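Local coordinates for protein putative enzyme related to aldose 1-epimerase (Salmonella typhimurium, PDB 2HTA) that probably interconverts the alpha and beta anomers of glucose 6-phosphate, acting as a hexose-6-phosphate mutarotase of the aldose 1-epimerase superfamily, at residues A53-Q58 with V130-E135; W96-P101 with Q105-H110; A141-K144 with H148-T151; L153-V158 with E163-A168. One frame throughout, in Å; residues are numbered along the deposited sequence.

Interaction 1 (A53-Q58 with V130-E135); sequences ASFALQ and VMLTFE
Phe55 lays one face of its ring over the CE1 corner of Phe134, which sits off centre toward the rim of that face. The closest carbons are Phe55 CD1 and Phe134 CE1, 3.7 Å apart. The two rings are inclined at 40° with centroids 5.2 Å apart, an oblique pairing that is neither a parallel stack nor an edge-to-face meeting. At the far end of the Phe55 ring, Leu132 comes from the opposite direction, and both its methyls reach the ring; CD1 lies 3.9 Å from Phe55 CE2. Leu57, just past the end of strand 51-56, crosses Phe134 at about a right angle: its CD2 methyl meets the edge of the Phe134 ring, in the ring plane, 3.7 Å from CE2.

Both CB atoms of the phenylalanine pair already point across the gap, and CG anti to the carbonyl carbon (chi1 -67° in each) sets where the rings meet. The strands belong to different sheets of the mutarotase beta-sandwich, and their backbones stay well apart, with the CA atoms of Phe55 and Leu132 10.2 Å from each other. Large flat rings and branched leucines suit such a gap because they can span it. Leu120 packs on Leu132 and Phe134, and Phe156 meets Phe55 edge-to-face. The contact is wholly apolar, so cohesion between the sheets here rests on dispersion and the exclusion of water.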
loop_
_atom_site.group_PDB
_atom_site.type_symbol
_atom_site.label_atom_id
_atom_site.label_comp_id
_atom_site.label_asym_id
_atom_site.label_seq_id
_atom_site.Cartn_x
_atom_site.Cartn_y
_atom_site.Cartn_z
ATOM N N ALA A 53 -0.694 -6.873 -12.974
ATOM C CA ALA A 53 -1.031 -6.060 -11.788
ATOM C C ALA A 53 -2.532 -5.841 -11.760
ATOM O O ALA A 53 -3.233 -5.973 -12.782
ATOM C CB ALA A 53 -0.300 -4.681 -11.899
ATOM N N SER A 54 -3.072 -5.481 -10.602
ATOM C CA SER A 54 -4.527 -5.250 -10.591
ATOM C C SER A 54 -4.817 -4.228 -9.509
ATOM O O SER A 54 -4.037 -4.085 -8.558
ATOM C CB SER A 54 -5.298 -6.560 -10.302
ATOM O OG SER A 54 -4.869 -7.194 -9.089
ATOM N N PHE A 55 -5.956 -3.562 -9.654
ATOM C CA PHE A 55 -6.330 -2.476 -8.782
ATOM C C PHE A 55 -7.813 -2.618 -8.476
ATOM O O PHE A 55 -8.568 -3.123 -9.298
ATOM C CB PHE A 55 -6.217 -1.172 -9.548
ATOM C CG PHE A 55 -4.824 -0.782 -9.937
ATOM C CD1 PHE A 55 -4.091 0.135 -9.168
ATOM C CD2 PHE A 55 -4.267 -1.278 -11.118
ATOM C CE1 PHE A 55 -2.769 0.489 -9.562
ATOM C CE2 PHE A 55 -2.970 -0.920 -11.521
ATOM C CZ PHE A 55 -2.236 -0.030 -10.753
ATOM N N ALA A 56 -8.256 -2.110 -7.326
ATOM C CA ALA A 56 -9.671 -1.814 -7.181
ATOM C C ALA A 56 -9.837 -0.313 -7.433
ATOM O O ALA A 56 -9.003 0.516 -6.979
ATOM C CB ALA A 56 -10.154 -2.166 -5.752
ATOM N N LEU A 57 -10.955 0.055 -8.080
ATOM C CA LEU A 57 -11.344 1.462 -8.170
ATOM C C LEU A 57 -11.555 2.013 -6.781
ATOM O O LEU A 57 -11.226 3.189 -6.519
ATOM C CB LEU A 57 -12.615 1.688 -9.001
ATOM C CG LEU A 57 -12.397 1.448 -10.503
ATOM C CD1 LEU A 57 -13.725 1.544 -11.274
ATOM C CD2 LEU A 57 -11.368 2.466 -11.107
ATOM N N GLN A 58 -12.144 1.196 -5.909
ATOM C CA GLN A 58 -12.299 1.588 -4.496
ATOM C C GLN A 58 -10.951 1.747 -3.815
ATOM O O GLN A 58 -10.179 0.786 -3.708
ATOM C CB GLN A 58 -13.175 0.578 -3.748
ATOM C CG GLN A 58 -13.398 0.954 -2.301
ATOM C CD GLN A 58 -14.462 0.074 -1.725
ATOM O OE1 GLN A 58 -15.630 0.258 -2.012
ATOM N NE2 GLN A 58 -14.065 -0.887 -0.939
ATOM N N VAL A 130 2.730 -0.088 -17.943
ATOM C CA VAL A 130 1.525 0.731 -18.024
ATOM C C VAL A 130 1.591 1.842 -16.971
ATOM O O VAL A 130 2.155 1.626 -15.887
ATOM C CB VAL A 130 0.242 -0.125 -17.783
ATOM C CG1 VAL A 130 -1.010 0.722 -17.987
ATOM C CG2 VAL A 130 0.185 -1.292 -18.761
ATOM N N MET A 131 1.075 3.014 -17.302
ATOM C CA MET A 131 0.940 4.114 -16.310
ATOM C C MET A 131 -0.515 4.371 -16.109
ATOM O O MET A 131 -1.252 4.378 -17.101
ATOM C CB MET A 131 1.537 5.420 -16.890
ATOM C CG MET A 131 3.045 5.398 -17.213
ATOM S SD MET A 131 3.481 7.035 -18.018
ATOM C CE MET A 131 2.931 8.232 -16.759
ATOM N N LEU A 132 -0.947 4.661 -14.870
ATOM C CA LEU A 132 -2.376 4.907 -14.633
ATOM C C LEU A 132 -2.511 6.049 -13.629
ATOM O O LEU A 132 -1.688 6.161 -12.707
ATOM C CB LEU A 132 -3.055 3.679 -13.995
ATOM C CG LEU A 132 -3.037 2.316 -14.714
ATOM C CD1 LEU A 132 -1.789 1.560 -14.295
ATOM C CD2 LEU A 132 -4.291 1.539 -14.259
ATOM N N THR A 133 -3.547 6.870 -13.819
ATOM C CA THR A 133 -3.836 7.960 -12.873
ATOM C C THR A 133 -5.262 7.787 -12.414
ATOM O O THR A 133 -6.168 7.759 -13.234
ATOM C CB THR A 133 -3.743 9.278 -13.533
ATOM O OG1 THR A 133 -2.405 9.462 -14.029
ATOM C CG2 THR A 133 -4.014 10.365 -12.518
ATOM N N PHE A 134 -5.447 7.709 -11.101
ATOM C CA PHE A 134 -6.778 7.626 -10.478
ATOM C C PHE A 134 -7.033 8.950 -9.770
ATOM O O PHE A 134 -6.090 9.615 -9.266
ATOM C CB PHE A 134 -6.800 6.476 -9.455
ATOM C CG PHE A 134 -6.668 5.114 -10.053
ATOM C CD1 PHE A 134 -5.382 4.524 -10.280
ATOM C CD2 PHE A 134 -7.801 4.409 -10.426
ATOM C CE1 PHE A 134 -5.288 3.207 -10.830
ATOM C CE2 PHE A 134 -7.690 3.100 -10.947
ATOM C CZ PHE A 134 -6.462 2.513 -11.151
ATOM N N GLU A 135 -8.310 9.337 -9.668
ATOM C CA GLU A 135 -8.619 10.621 -9.010
ATOM C C GLU A 135 -9.771 10.423 -7.999
ATOM O O GLU A 135 -10.755 9.746 -8.309
ATOM C CB GLU A 135 -9.083 11.600 -10.083
ATOM C CG GLU A 135 -9.415 12.981 -9.517
ATOM C CD GLU A 135 -9.816 13.940 -10.636
ATOM O OE1 GLU A 135 -10.949 13.861 -11.121
ATOM O OE2 GLU A 135 -8.972 14.725 -11.079
#

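Interaction 2 (W96-P101 with Q105-H110); sequences WPWFGP and QGLPSH
The carbonyl oxygen of Gly100 receives the backbone N-H of His110, N to O 2.9 Å, with the hydrogen nearly in line (162°) although the donor stands above the carbonyl plane. The bond ties together the two arms of the loop between strands 94-95 and 119-125, which borders the probable active site of this mutarotase fold. Ser109 CA adds a C-H...O contact to the same oxygen. Gly100 has a positive phi, a backbone shape readily adopted by a residue without a side chain.

Farther back on the arm that carries Gly100, Trp98 reaches across to 105-110. With chi1 at 64°, CG sits between its backbone N and carbonyl carbon, and the indole NE1 donates to Pro108 O at 3.0 Å, the oxygen lying in the ring plane. Ring atom CZ2 also packs on Leu107 CB, so one residue supplies both a donor and an apolar surface.

Phe99 and His110 run side by side, their rings inclined at 36°. Phe99 packs on Glu282 and His110 meets His179 edge-to-face, both inferred catalytic residues, while Arg114, a substrate-binding residue by similarity, bonds Ser109 O. A water accepts from Trp96 N and donates to His110 O, the latter oxygen 2.6 Å from the water.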
loop_
_atom_site.group_PDB
_atom_site.type_symbol
_atom_site.label_atom_id
_atom_site.label_comp_id
_atom_site.label_asym_id
_atom_site.label_seq_id
_atom_site.Cartn_x
_atom_site.Cartn_y
_atom_site.Cartn_z
ATOM N N TRP A 96 -5.302 8.193 3.836
ATOM C CA TRP A 96 -5.444 9.647 3.688
ATOM C C TRP A 96 -6.870 10.064 4.081
ATOM O O TRP A 96 -7.808 9.404 3.698
ATOM C CB TRP A 96 -5.176 10.000 2.223
ATOM C CG TRP A 96 -5.032 11.492 1.975
ATOM C CD1 TRP A 96 -3.880 12.202 1.914
ATOM C CD2 TRP A 96 -6.103 12.425 1.696
ATOM N NE1 TRP A 96 -4.162 13.541 1.678
ATOM C CE2 TRP A 96 -5.518 13.692 1.536
ATOM C CE3 TRP A 96 -7.500 12.298 1.595
ATOM C CZ2 TRP A 96 -6.285 14.857 1.279
ATOM C CZ3 TRP A 96 -8.275 13.444 1.324
ATOM C CH2 TRP A 96 -7.653 14.704 1.175
ATOM N N PRO A 97 -7.062 11.238 4.743
ATOM C CA PRO A 97 -6.117 12.260 5.156
ATOM C C PRO A 97 -5.574 12.093 6.582
ATOM O O PRO A 97 -5.075 13.070 7.143
ATOM C CB PRO A 97 -6.959 13.548 5.027
ATOM C CG PRO A 97 -8.354 13.106 5.479
ATOM C CD PRO A 97 -8.458 11.629 5.077
ATOM N N TRP A 98 -5.635 10.891 7.164
ATOM C CA TRP A 98 -4.828 10.610 8.364
ATOM C C TRP A 98 -4.243 9.240 8.328
ATOM O O TRP A 98 -4.748 8.368 7.626
ATOM C CB TRP A 98 -5.587 10.867 9.712
ATOM C CG TRP A 98 -6.768 9.943 9.910
ATOM C CD1 TRP A 98 -6.769 8.692 10.508
ATOM C CD2 TRP A 98 -8.099 10.192 9.483
ATOM N NE1 TRP A 98 -8.040 8.162 10.481
ATOM C CE2 TRP A 98 -8.883 9.059 9.871
ATOM C CE3 TRP A 98 -8.735 11.289 8.875
ATOM C CZ2 TRP A 98 -10.261 8.965 9.606
ATOM C CZ3 TRP A 98 -10.120 11.191 8.612
ATOM C CH2 TRP A 98 -10.855 10.036 8.976
ATOM N N PHE A 99 -3.129 9.077 9.011
ATOM C CA PHE A 99 -2.484 7.787 9.165
ATOM C C PHE A 99 -2.773 7.286 10.602
ATOM O O PHE A 99 -2.697 8.064 11.565
ATOM C CB PHE A 99 -0.957 7.932 8.972
ATOM C CG PHE A 99 -0.200 6.663 9.268
ATOM C CD1 PHE A 99 -0.370 5.522 8.454
ATOM C CD2 PHE A 99 0.602 6.567 10.392
ATOM C CE1 PHE A 99 0.323 4.339 8.741
ATOM C CE2 PHE A 99 1.278 5.379 10.691
ATOM C CZ PHE A 99 1.137 4.269 9.819
ATOM N N GLY A 100 -3.109 6.013 10.719
ATOM C CA GLY A 100 -3.257 5.332 12.020
ATOM C C GLY A 100 -4.640 5.614 12.619
ATOM O O GLY A 100 -5.542 6.076 11.937
ATOM N N PRO A 101 -4.797 5.374 13.911
ATOM C CA PRO A 101 -6.127 5.546 14.534
ATOM C C PRO A 101 -6.700 6.950 14.382
ATOM O O PRO A 101 -5.951 7.936 14.490
ATOM C CB PRO A 101 -5.860 5.190 16.004
ATOM C CG PRO A 101 -4.701 4.326 15.997
ATOM C CD PRO A 101 -3.782 4.881 14.871
ATOM N N GLN A 105 -13.994 10.068 17.496
ATOM C CA GLN A 105 -14.689 8.864 17.917
ATOM C C GLN A 105 -15.456 8.212 16.770
ATOM O O GLN A 105 -16.199 8.873 16.060
ATOM C CB GLN A 105 -15.695 9.183 19.034
ATOM C CG GLN A 105 -16.223 7.919 19.665
ATOM C CD GLN A 105 -17.345 8.178 20.626
ATOM O OE1 GLN A 105 -17.755 9.307 20.830
ATOM N NE2 GLN A 105 -17.909 7.111 21.145
ATOM N N GLY A 106 -15.278 6.901 16.612
ATOM C CA GLY A 106 -16.040 6.144 15.629
ATOM C C GLY A 106 -15.449 6.144 14.213
ATOM O O GLY A 106 -15.897 5.363 13.377
ATOM N N LEU A 107 -14.494 7.030 13.915
ATOM C CA LEU A 107 -13.808 7.008 12.580
ATOM C C LEU A 107 -12.768 5.875 12.477
ATOM O O LEU A 107 -12.168 5.478 13.471
ATOM C CB LEU A 107 -13.143 8.379 12.272
ATOM C CG LEU A 107 -14.012 9.556 11.803
ATOM C CD1 LEU A 107 -14.509 9.377 10.393
ATOM C CD2 LEU A 107 -15.210 9.716 12.773
ATOM N N PRO A 108 -12.546 5.351 11.240
ATOM C CA PRO A 108 -11.628 4.232 11.089
ATOM C C PRO A 108 -10.175 4.699 11.123
ATOM O O PRO A 108 -9.907 5.902 10.992
ATOM C CB PRO A 108 -11.995 3.652 9.689
ATOM C CG PRO A 108 -12.505 4.849 8.889
ATOM C CD PRO A 108 -13.182 5.770 9.972
ATOM N N SER A 109 -9.256 3.761 11.290
ATOM C CA SER A 109 -7.839 3.991 11.045
ATOM C C SER A 109 -7.611 4.409 9.579
ATOM O O SER A 109 -8.406 4.063 8.705
ATOM C CB SER A 109 -7.062 2.695 11.317
ATOM O OG SER A 109 -6.767 2.592 12.714
ATOM N N HIS A 110 -6.527 5.142 9.343
ATOM C CA HIS A 110 -5.985 5.335 7.968
ATOM C C HIS A 110 -6.911 6.102 7.033
ATOM O O HIS A 110 -6.898 5.886 5.793
ATOM C CB HIS A 110 -5.555 3.991 7.347
ATOM C CG HIS A 110 -4.569 3.238 8.179
ATOM N ND1 HIS A 110 -3.474 3.840 8.773
ATOM C CD2 HIS A 110 -4.520 1.935 8.542
ATOM C CE1 HIS A 110 -2.789 2.940 9.455
ATOM N NE2 HIS A 110 -3.407 1.776 9.337
HETATM O O HOH W 1 -7.612 6.133 3.342
#

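Interaction 3 (A141-K144 with H148-T151); sequences ATRK and HDFT
Arg143 and Asp149 bring their charged groups together at a slant, the guanidinium and carboxylate planes being 47° apart. Only one nitrogen makes the bridge: Arg143 NH2 donates to the syn lone pair of Asp149 OD1 at 3.1 Å, with OD1 tilted from the guanidinium plane and a bent N-H...O angle of 135°. The arginine chain bends at chi3 (-60°), and CD lies beside the carboxylate, 3.7 Å from Asp149 OD1. The same OD1 is also bonded to Ser138 OG, so the carboxylate is held from two quarters, while Arg143 NH1 bonds a glycerol that probably came from the crystallisation liquor.

The contact joins the short, weakly bonded helix 140-145 to the chain that leads from it into strand 151-158, a helical connection between neighbouring strands of the sheet. On its inner side Thr142 faces Phe150 obliquely, with OG1 3.9 Å from ring atom CE1. The threonine hydroxyl takes the N-H of Ser139 and donates to a water at 2.8 Å, which in turn donates to His148 O at 2.8 Å. That water lies in the plane of the Phe150 ring, at its edge. The phenyl group suits the buried side, where it meets the ring of Trp96 and packs on Phe172.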
loop_
_atom_site.group_PDB
_atom_site.type_symbol
_atom_site.label_atom_id
_atom_site.label_comp_id
_atom_site.label_asym_id
_atom_site.label_seq_id
_atom_site.Cartn_x
_atom_site.Cartn_y
_atom_site.Cartn_z
ATOM N N ALA A 141 -21.095 14.194 0.427
ATOM C CA ALA A 141 -20.872 13.113 1.390
ATOM C C ALA A 141 -19.547 13.210 2.214
ATOM O O ALA A 141 -19.556 13.061 3.445
ATOM C CB ALA A 141 -20.976 11.758 0.715
ATOM N N THR A 142 -18.415 13.467 1.551
ATOM C CA THR A 142 -17.174 13.562 2.300
ATOM C C THR A 142 -17.132 14.787 3.163
ATOM O O THR A 142 -16.589 14.744 4.281
ATOM C CB THR A 142 -15.903 13.521 1.367
ATOM O OG1 THR A 142 -15.837 14.712 0.601
ATOM C CG2 THR A 142 -15.953 12.276 0.409
ATOM N N ARG A 143 -17.642 15.901 2.642
ATOM C CA ARG A 143 -17.696 17.121 3.428
ATOM C C ARG A 143 -18.539 17.009 4.702
ATOM O O ARG A 143 -18.423 17.815 5.586
ATOM C CB ARG A 143 -18.217 18.289 2.605
ATOM C CG ARG A 143 -17.240 18.718 1.506
ATOM C CD ARG A 143 -17.706 20.035 0.905
ATOM N NE ARG A 143 -19.043 19.966 0.303
ATOM C CZ ARG A 143 -19.258 19.658 -0.974
ATOM N NH1 ARG A 143 -20.488 19.697 -1.459
ATOM N NH2 ARG A 143 -18.236 19.321 -1.774
ATOM N N LYS A 144 -19.379 16.001 4.771
ATOM C CA LYS A 144 -20.199 15.790 5.938
ATOM C C LYS A 144 -19.330 15.462 7.133
ATOM O O LYS A 144 -19.557 15.994 8.226
ATOM C CB LYS A 144 -21.196 14.670 5.669
ATOM C CG LYS A 144 -22.388 14.774 6.574
ATOM C CD LYS A 144 -23.352 13.610 6.346
ATOM C CE LYS A 144 -24.270 13.412 7.551
ATOM N NZ LYS A 144 -25.372 12.460 7.157
ATOM N N HIS A 148 -13.515 19.889 4.076
ATOM C CA HIS A 148 -12.458 20.473 3.257
ATOM C C HIS A 148 -12.631 19.928 1.828
ATOM O O HIS A 148 -12.826 18.717 1.628
ATOM C CB HIS A 148 -11.083 19.998 3.734
ATOM C CG HIS A 148 -10.857 20.188 5.197
ATOM N ND1 HIS A 148 -10.374 21.366 5.722
ATOM C CD2 HIS A 148 -11.064 19.360 6.253
ATOM C CE1 HIS A 148 -10.295 21.266 7.045
ATOM N NE2 HIS A 148 -10.711 20.061 7.393
ATOM N N ASP A 149 -12.572 20.806 0.850
ATOM C CA ASP A 149 -12.568 20.308 -0.495
ATOM C C ASP A 149 -11.183 19.793 -0.876
ATOM O O ASP A 149 -10.164 20.281 -0.375
ATOM C CB ASP A 149 -13.131 21.318 -1.471
ATOM C CG ASP A 149 -14.665 21.267 -1.479
ATOM O OD1 ASP A 149 -15.329 20.258 -1.974
ATOM O OD2 ASP A 149 -15.192 22.196 -0.913
ATOM N N PHE A 150 -11.160 18.807 -1.765
ATOM C CA PHE A 150 -9.864 18.236 -2.163
ATOM C C PHE A 150 -10.006 17.527 -3.525
ATOM O O PHE A 150 -11.123 17.171 -3.935
ATOM C CB PHE A 150 -9.371 17.211 -1.093
ATOM C CG PHE A 150 -10.224 15.921 -1.020
ATOM C CD1 PHE A 150 -11.273 15.808 -0.076
ATOM C CD2 PHE A 150 -9.966 14.836 -1.852
ATOM C CE1 PHE A 150 -12.007 14.633 -0.015
ATOM C CE2 PHE A 150 -10.739 13.681 -1.848
ATOM C CZ PHE A 150 -11.776 13.568 -0.885
ATOM N N THR A 151 -8.870 17.366 -4.209
ATOM C CA THR A 151 -8.742 16.418 -5.320
ATOM C C THR A 151 -7.447 15.636 -5.037
ATOM O O THR A 151 -6.363 16.239 -4.876
ATOM C CB THR A 151 -8.594 17.137 -6.675
ATOM O OG1 THR A 151 -9.732 17.971 -6.884
ATOM C CG2 THR A 151 -8.520 16.104 -7.787
HETATM O O HOH W 2 -14.288 16.383 2.185
#

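Interaction 4 (L153-V158 with E163-A168); sequences LARFKV and EIELEA
Strands 153-158 and 163-168 form an antiparallel beta hairpin, axes 4.7 Å apart, in which Leu153, Arg155 and Lys157 pair with Glu167, Glu165 and Glu163 through two backbone hydrogen bonds each. The alternate pairs, Ala154 with Leu166 and Phe156 with Ile164, are non-hydrogen-bonded and send their side chains to the opposite face of the sheet. On that buried face Phe156 and Ile164 pack, ring atom CE2 being 3.8 Å from the CG2 methyl.

Apart from Leu153, the other face carries charged side chains. Arg155 is extended from CG to NE, which carries NH2 diagonally to Glu167 OE1, 3.1 Å away along an almost straight N-H...O line (177°). The oxygen lies in the guanidinium plane, yet the donor comes from above the carboxylate plane. His169 NE2 is also bonded to this OE1. Toward Glu165 OE1 the ion pair is long, 3.9 Å from Arg155 NH2, and a water fills in by accepting from NH2 and donating to Glu165 OE1. Similarly, Lys157 NZ and Glu163 OE2 share a second water.

Within the two strands three glutamates face one arginine and one lysine; these cations, with His169 and a long, weak ion pair from Arg299, probably temper the repulsion between the carboxylates.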
loop_
_atom_site.group_PDB
_atom_site.type_symbol
_atom_site.label_atom_id
_atom_site.label_comp_id
_atom_site.label_asym_id
_atom_site.label_seq_id
_atom_site.Cartn_x
_atom_site.Cartn_y
_atom_site.Cartn_z
ATOM N N LEU A 153 -4.907 12.604 -6.325
ATOM C CA LEU A 153 -4.474 11.827 -7.473
ATOM C C LEU A 153 -3.520 10.736 -7.044
ATOM O O LEU A 153 -2.625 10.992 -6.249
ATOM C CB LEU A 153 -3.757 12.710 -8.525
ATOM C CG LEU A 153 -4.749 13.742 -9.062
ATOM C CD1 LEU A 153 -4.151 15.014 -9.505
ATOM C CD2 LEU A 153 -5.589 13.130 -10.185
ATOM N N ALA A 154 -3.693 9.532 -7.579
ATOM C CA ALA A 154 -2.761 8.416 -7.312
ATOM C C ALA A 154 -2.260 8.011 -8.707
ATOM O O ALA A 154 -3.064 7.626 -9.569
ATOM C CB ALA A 154 -3.453 7.247 -6.621
ATOM N N ARG A 155 -0.973 8.183 -8.933
ATOM C CA ARG A 155 -0.346 7.845 -10.231
ATOM C C ARG A 155 0.517 6.654 -10.004
ATOM O O ARG A 155 1.301 6.649 -9.042
ATOM C CB ARG A 155 0.486 9.035 -10.720
ATOM C CG ARG A 155 -0.337 10.320 -10.926
ATOM C CD ARG A 155 0.531 11.404 -11.538
ATOM N NE ARG A 155 -0.269 12.479 -12.100
ATOM C CZ ARG A 155 -0.590 13.588 -11.439
ATOM N NH1 ARG A 155 -1.333 14.527 -12.025
ATOM N NH2 ARG A 155 -0.133 13.772 -10.211
ATOM N N PHE A 156 0.334 5.616 -10.828
ATOM C CA PHE A 156 1.077 4.375 -10.749
ATOM C C PHE A 156 1.866 4.140 -12.015
ATOM O O PHE A 156 1.400 4.507 -13.086
ATOM C CB PHE A 156 0.118 3.207 -10.625
ATOM C CG PHE A 156 -0.691 3.253 -9.373
ATOM C CD1 PHE A 156 -1.857 4.012 -9.325
ATOM C CD2 PHE A 156 -0.234 2.597 -8.224
ATOM C CE1 PHE A 156 -2.628 4.067 -8.104
ATOM C CE2 PHE A 156 -1.024 2.625 -7.033
ATOM C CZ PHE A 156 -2.182 3.371 -6.996
ATOM N N LYS A 157 3.036 3.526 -11.891
ATOM C CA LYS A 157 3.795 3.008 -13.066
ATOM C C LYS A 157 4.059 1.546 -12.782
ATOM O O LYS A 157 4.710 1.246 -11.800
ATOM C CB LYS A 157 5.104 3.783 -13.195
ATOM C CG LYS A 157 4.891 5.222 -13.470
ATOM C CD LYS A 157 6.218 5.824 -14.023
ATOM C CE LYS A 157 6.048 7.269 -14.428
ATOM N NZ LYS A 157 7.380 7.805 -14.838
ATOM N N VAL A 158 3.479 0.617 -13.551
ATOM C CA VAL A 158 3.676 -0.782 -13.264
ATOM C C VAL A 158 4.407 -1.429 -14.419
ATOM O O VAL A 158 3.983 -1.331 -15.554
ATOM C CB VAL A 158 2.352 -1.555 -12.905
ATOM C CG1 VAL A 158 1.745 -0.944 -11.615
ATOM C CG2 VAL A 158 1.306 -1.450 -14.030
ATOM N N GLU A 163 6.002 2.171 -9.378
ATOM C CA GLU A 163 6.051 3.488 -8.759
ATOM C C GLU A 163 4.647 3.869 -8.341
ATOM O O GLU A 163 3.675 3.609 -9.061
ATOM C CB GLU A 163 6.604 4.544 -9.680
ATOM C CG GLU A 163 7.936 4.122 -10.280
ATOM C CD GLU A 163 8.441 5.167 -11.271
ATOM O OE1 GLU A 163 7.972 6.355 -11.175
ATOM O OE2 GLU A 163 9.291 4.799 -12.119
ATOM N N ILE A 164 4.556 4.489 -7.167
ATOM C CA ILE A 164 3.256 4.929 -6.607
ATOM C C ILE A 164 3.481 6.374 -6.200
ATOM O O ILE A 164 4.454 6.650 -5.520
ATOM C CB ILE A 164 2.861 4.068 -5.402
ATOM C CG1 ILE A 164 2.796 2.592 -5.839
ATOM C CG2 ILE A 164 1.455 4.540 -4.840
ATOM C CD1 ILE A 164 2.945 1.567 -4.711
ATOM N N GLU A 165 2.644 7.295 -6.660
ATOM C CA GLU A 165 2.780 8.686 -6.225
ATOM C C GLU A 165 1.394 9.208 -5.852
ATOM O O GLU A 165 0.467 9.168 -6.665
ATOM C CB GLU A 165 3.379 9.521 -7.354
ATOM C CG GLU A 165 3.475 11.058 -7.053
ATOM C CD GLU A 165 3.892 11.865 -8.288
ATOM O OE1 GLU A 165 3.139 11.898 -9.291
ATOM O OE2 GLU A 165 4.987 12.463 -8.260
ATOM N N LEU A 166 1.248 9.643 -4.614
ATOM C CA LEU A 166 0.033 10.280 -4.119
ATOM C C LEU A 166 0.162 11.812 -4.040
ATOM O O LEU A 166 1.101 12.338 -3.450
ATOM C CB LEU A 166 -0.274 9.722 -2.727
ATOM C CG LEU A 166 -1.586 10.264 -2.150
ATOM C CD1 LEU A 166 -2.834 9.702 -2.874
ATOM C CD2 LEU A 166 -1.619 9.971 -0.636
ATOM N N GLU A 167 -0.818 12.539 -4.566
ATOM C CA GLU A 167 -0.726 14.007 -4.644
ATOM C C GLU A 167 -2.089 14.583 -4.247
ATOM O O GLU A 167 -3.128 14.197 -4.822
ATOM C CB GLU A 167 -0.404 14.390 -6.092
ATOM C CG GLU A 167 -0.374 15.855 -6.360
ATOM C CD GLU A 167 0.039 16.122 -7.844
ATOM O OE1 GLU A 167 -0.828 16.395 -8.735
ATOM O OE2 GLU A 167 1.255 16.006 -8.086
ATOM N N ALA A 168 -2.081 15.438 -3.236
ATOM C CA ALA A 168 -3.337 15.977 -2.661
ATOM C C ALA A 168 -3.407 17.484 -2.926
ATOM O O ALA A 168 -2.493 18.245 -2.548
ATOM C CB ALA A 168 -3.406 15.691 -1.164
HETATM O O HOH W 3 0.489 11.805 -8.191
HETATM O O HOH W 4 9.710 6.985 -13.490
#

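In the fold
Interactions 1 and 4 form one continuous region, their centres 9 Å apart: strands 130-137 and 151-158 are sheet neighbours, joined by Phe156 N to Leu132 O at 2.8 Å, and Phe156 packs against both phenylalanines of interaction 1. Trp96 links the remaining contacts, placing CH2 3.6 Å from Phe150 CG of interaction 3 and NE1 3.6 Å from Ala168 CB of interaction 4. Along the chain, interaction 2 is nested inside the loop that interaction 1 closes. Interaction 2 lies nearest the inferred catalytic residues, with the Phe99 side chain about 3 Å from that of Glu282 and the His110 side chain about 4 Å from that of His179, whereas the Ile164 side chain is about 10 Å from that of His179.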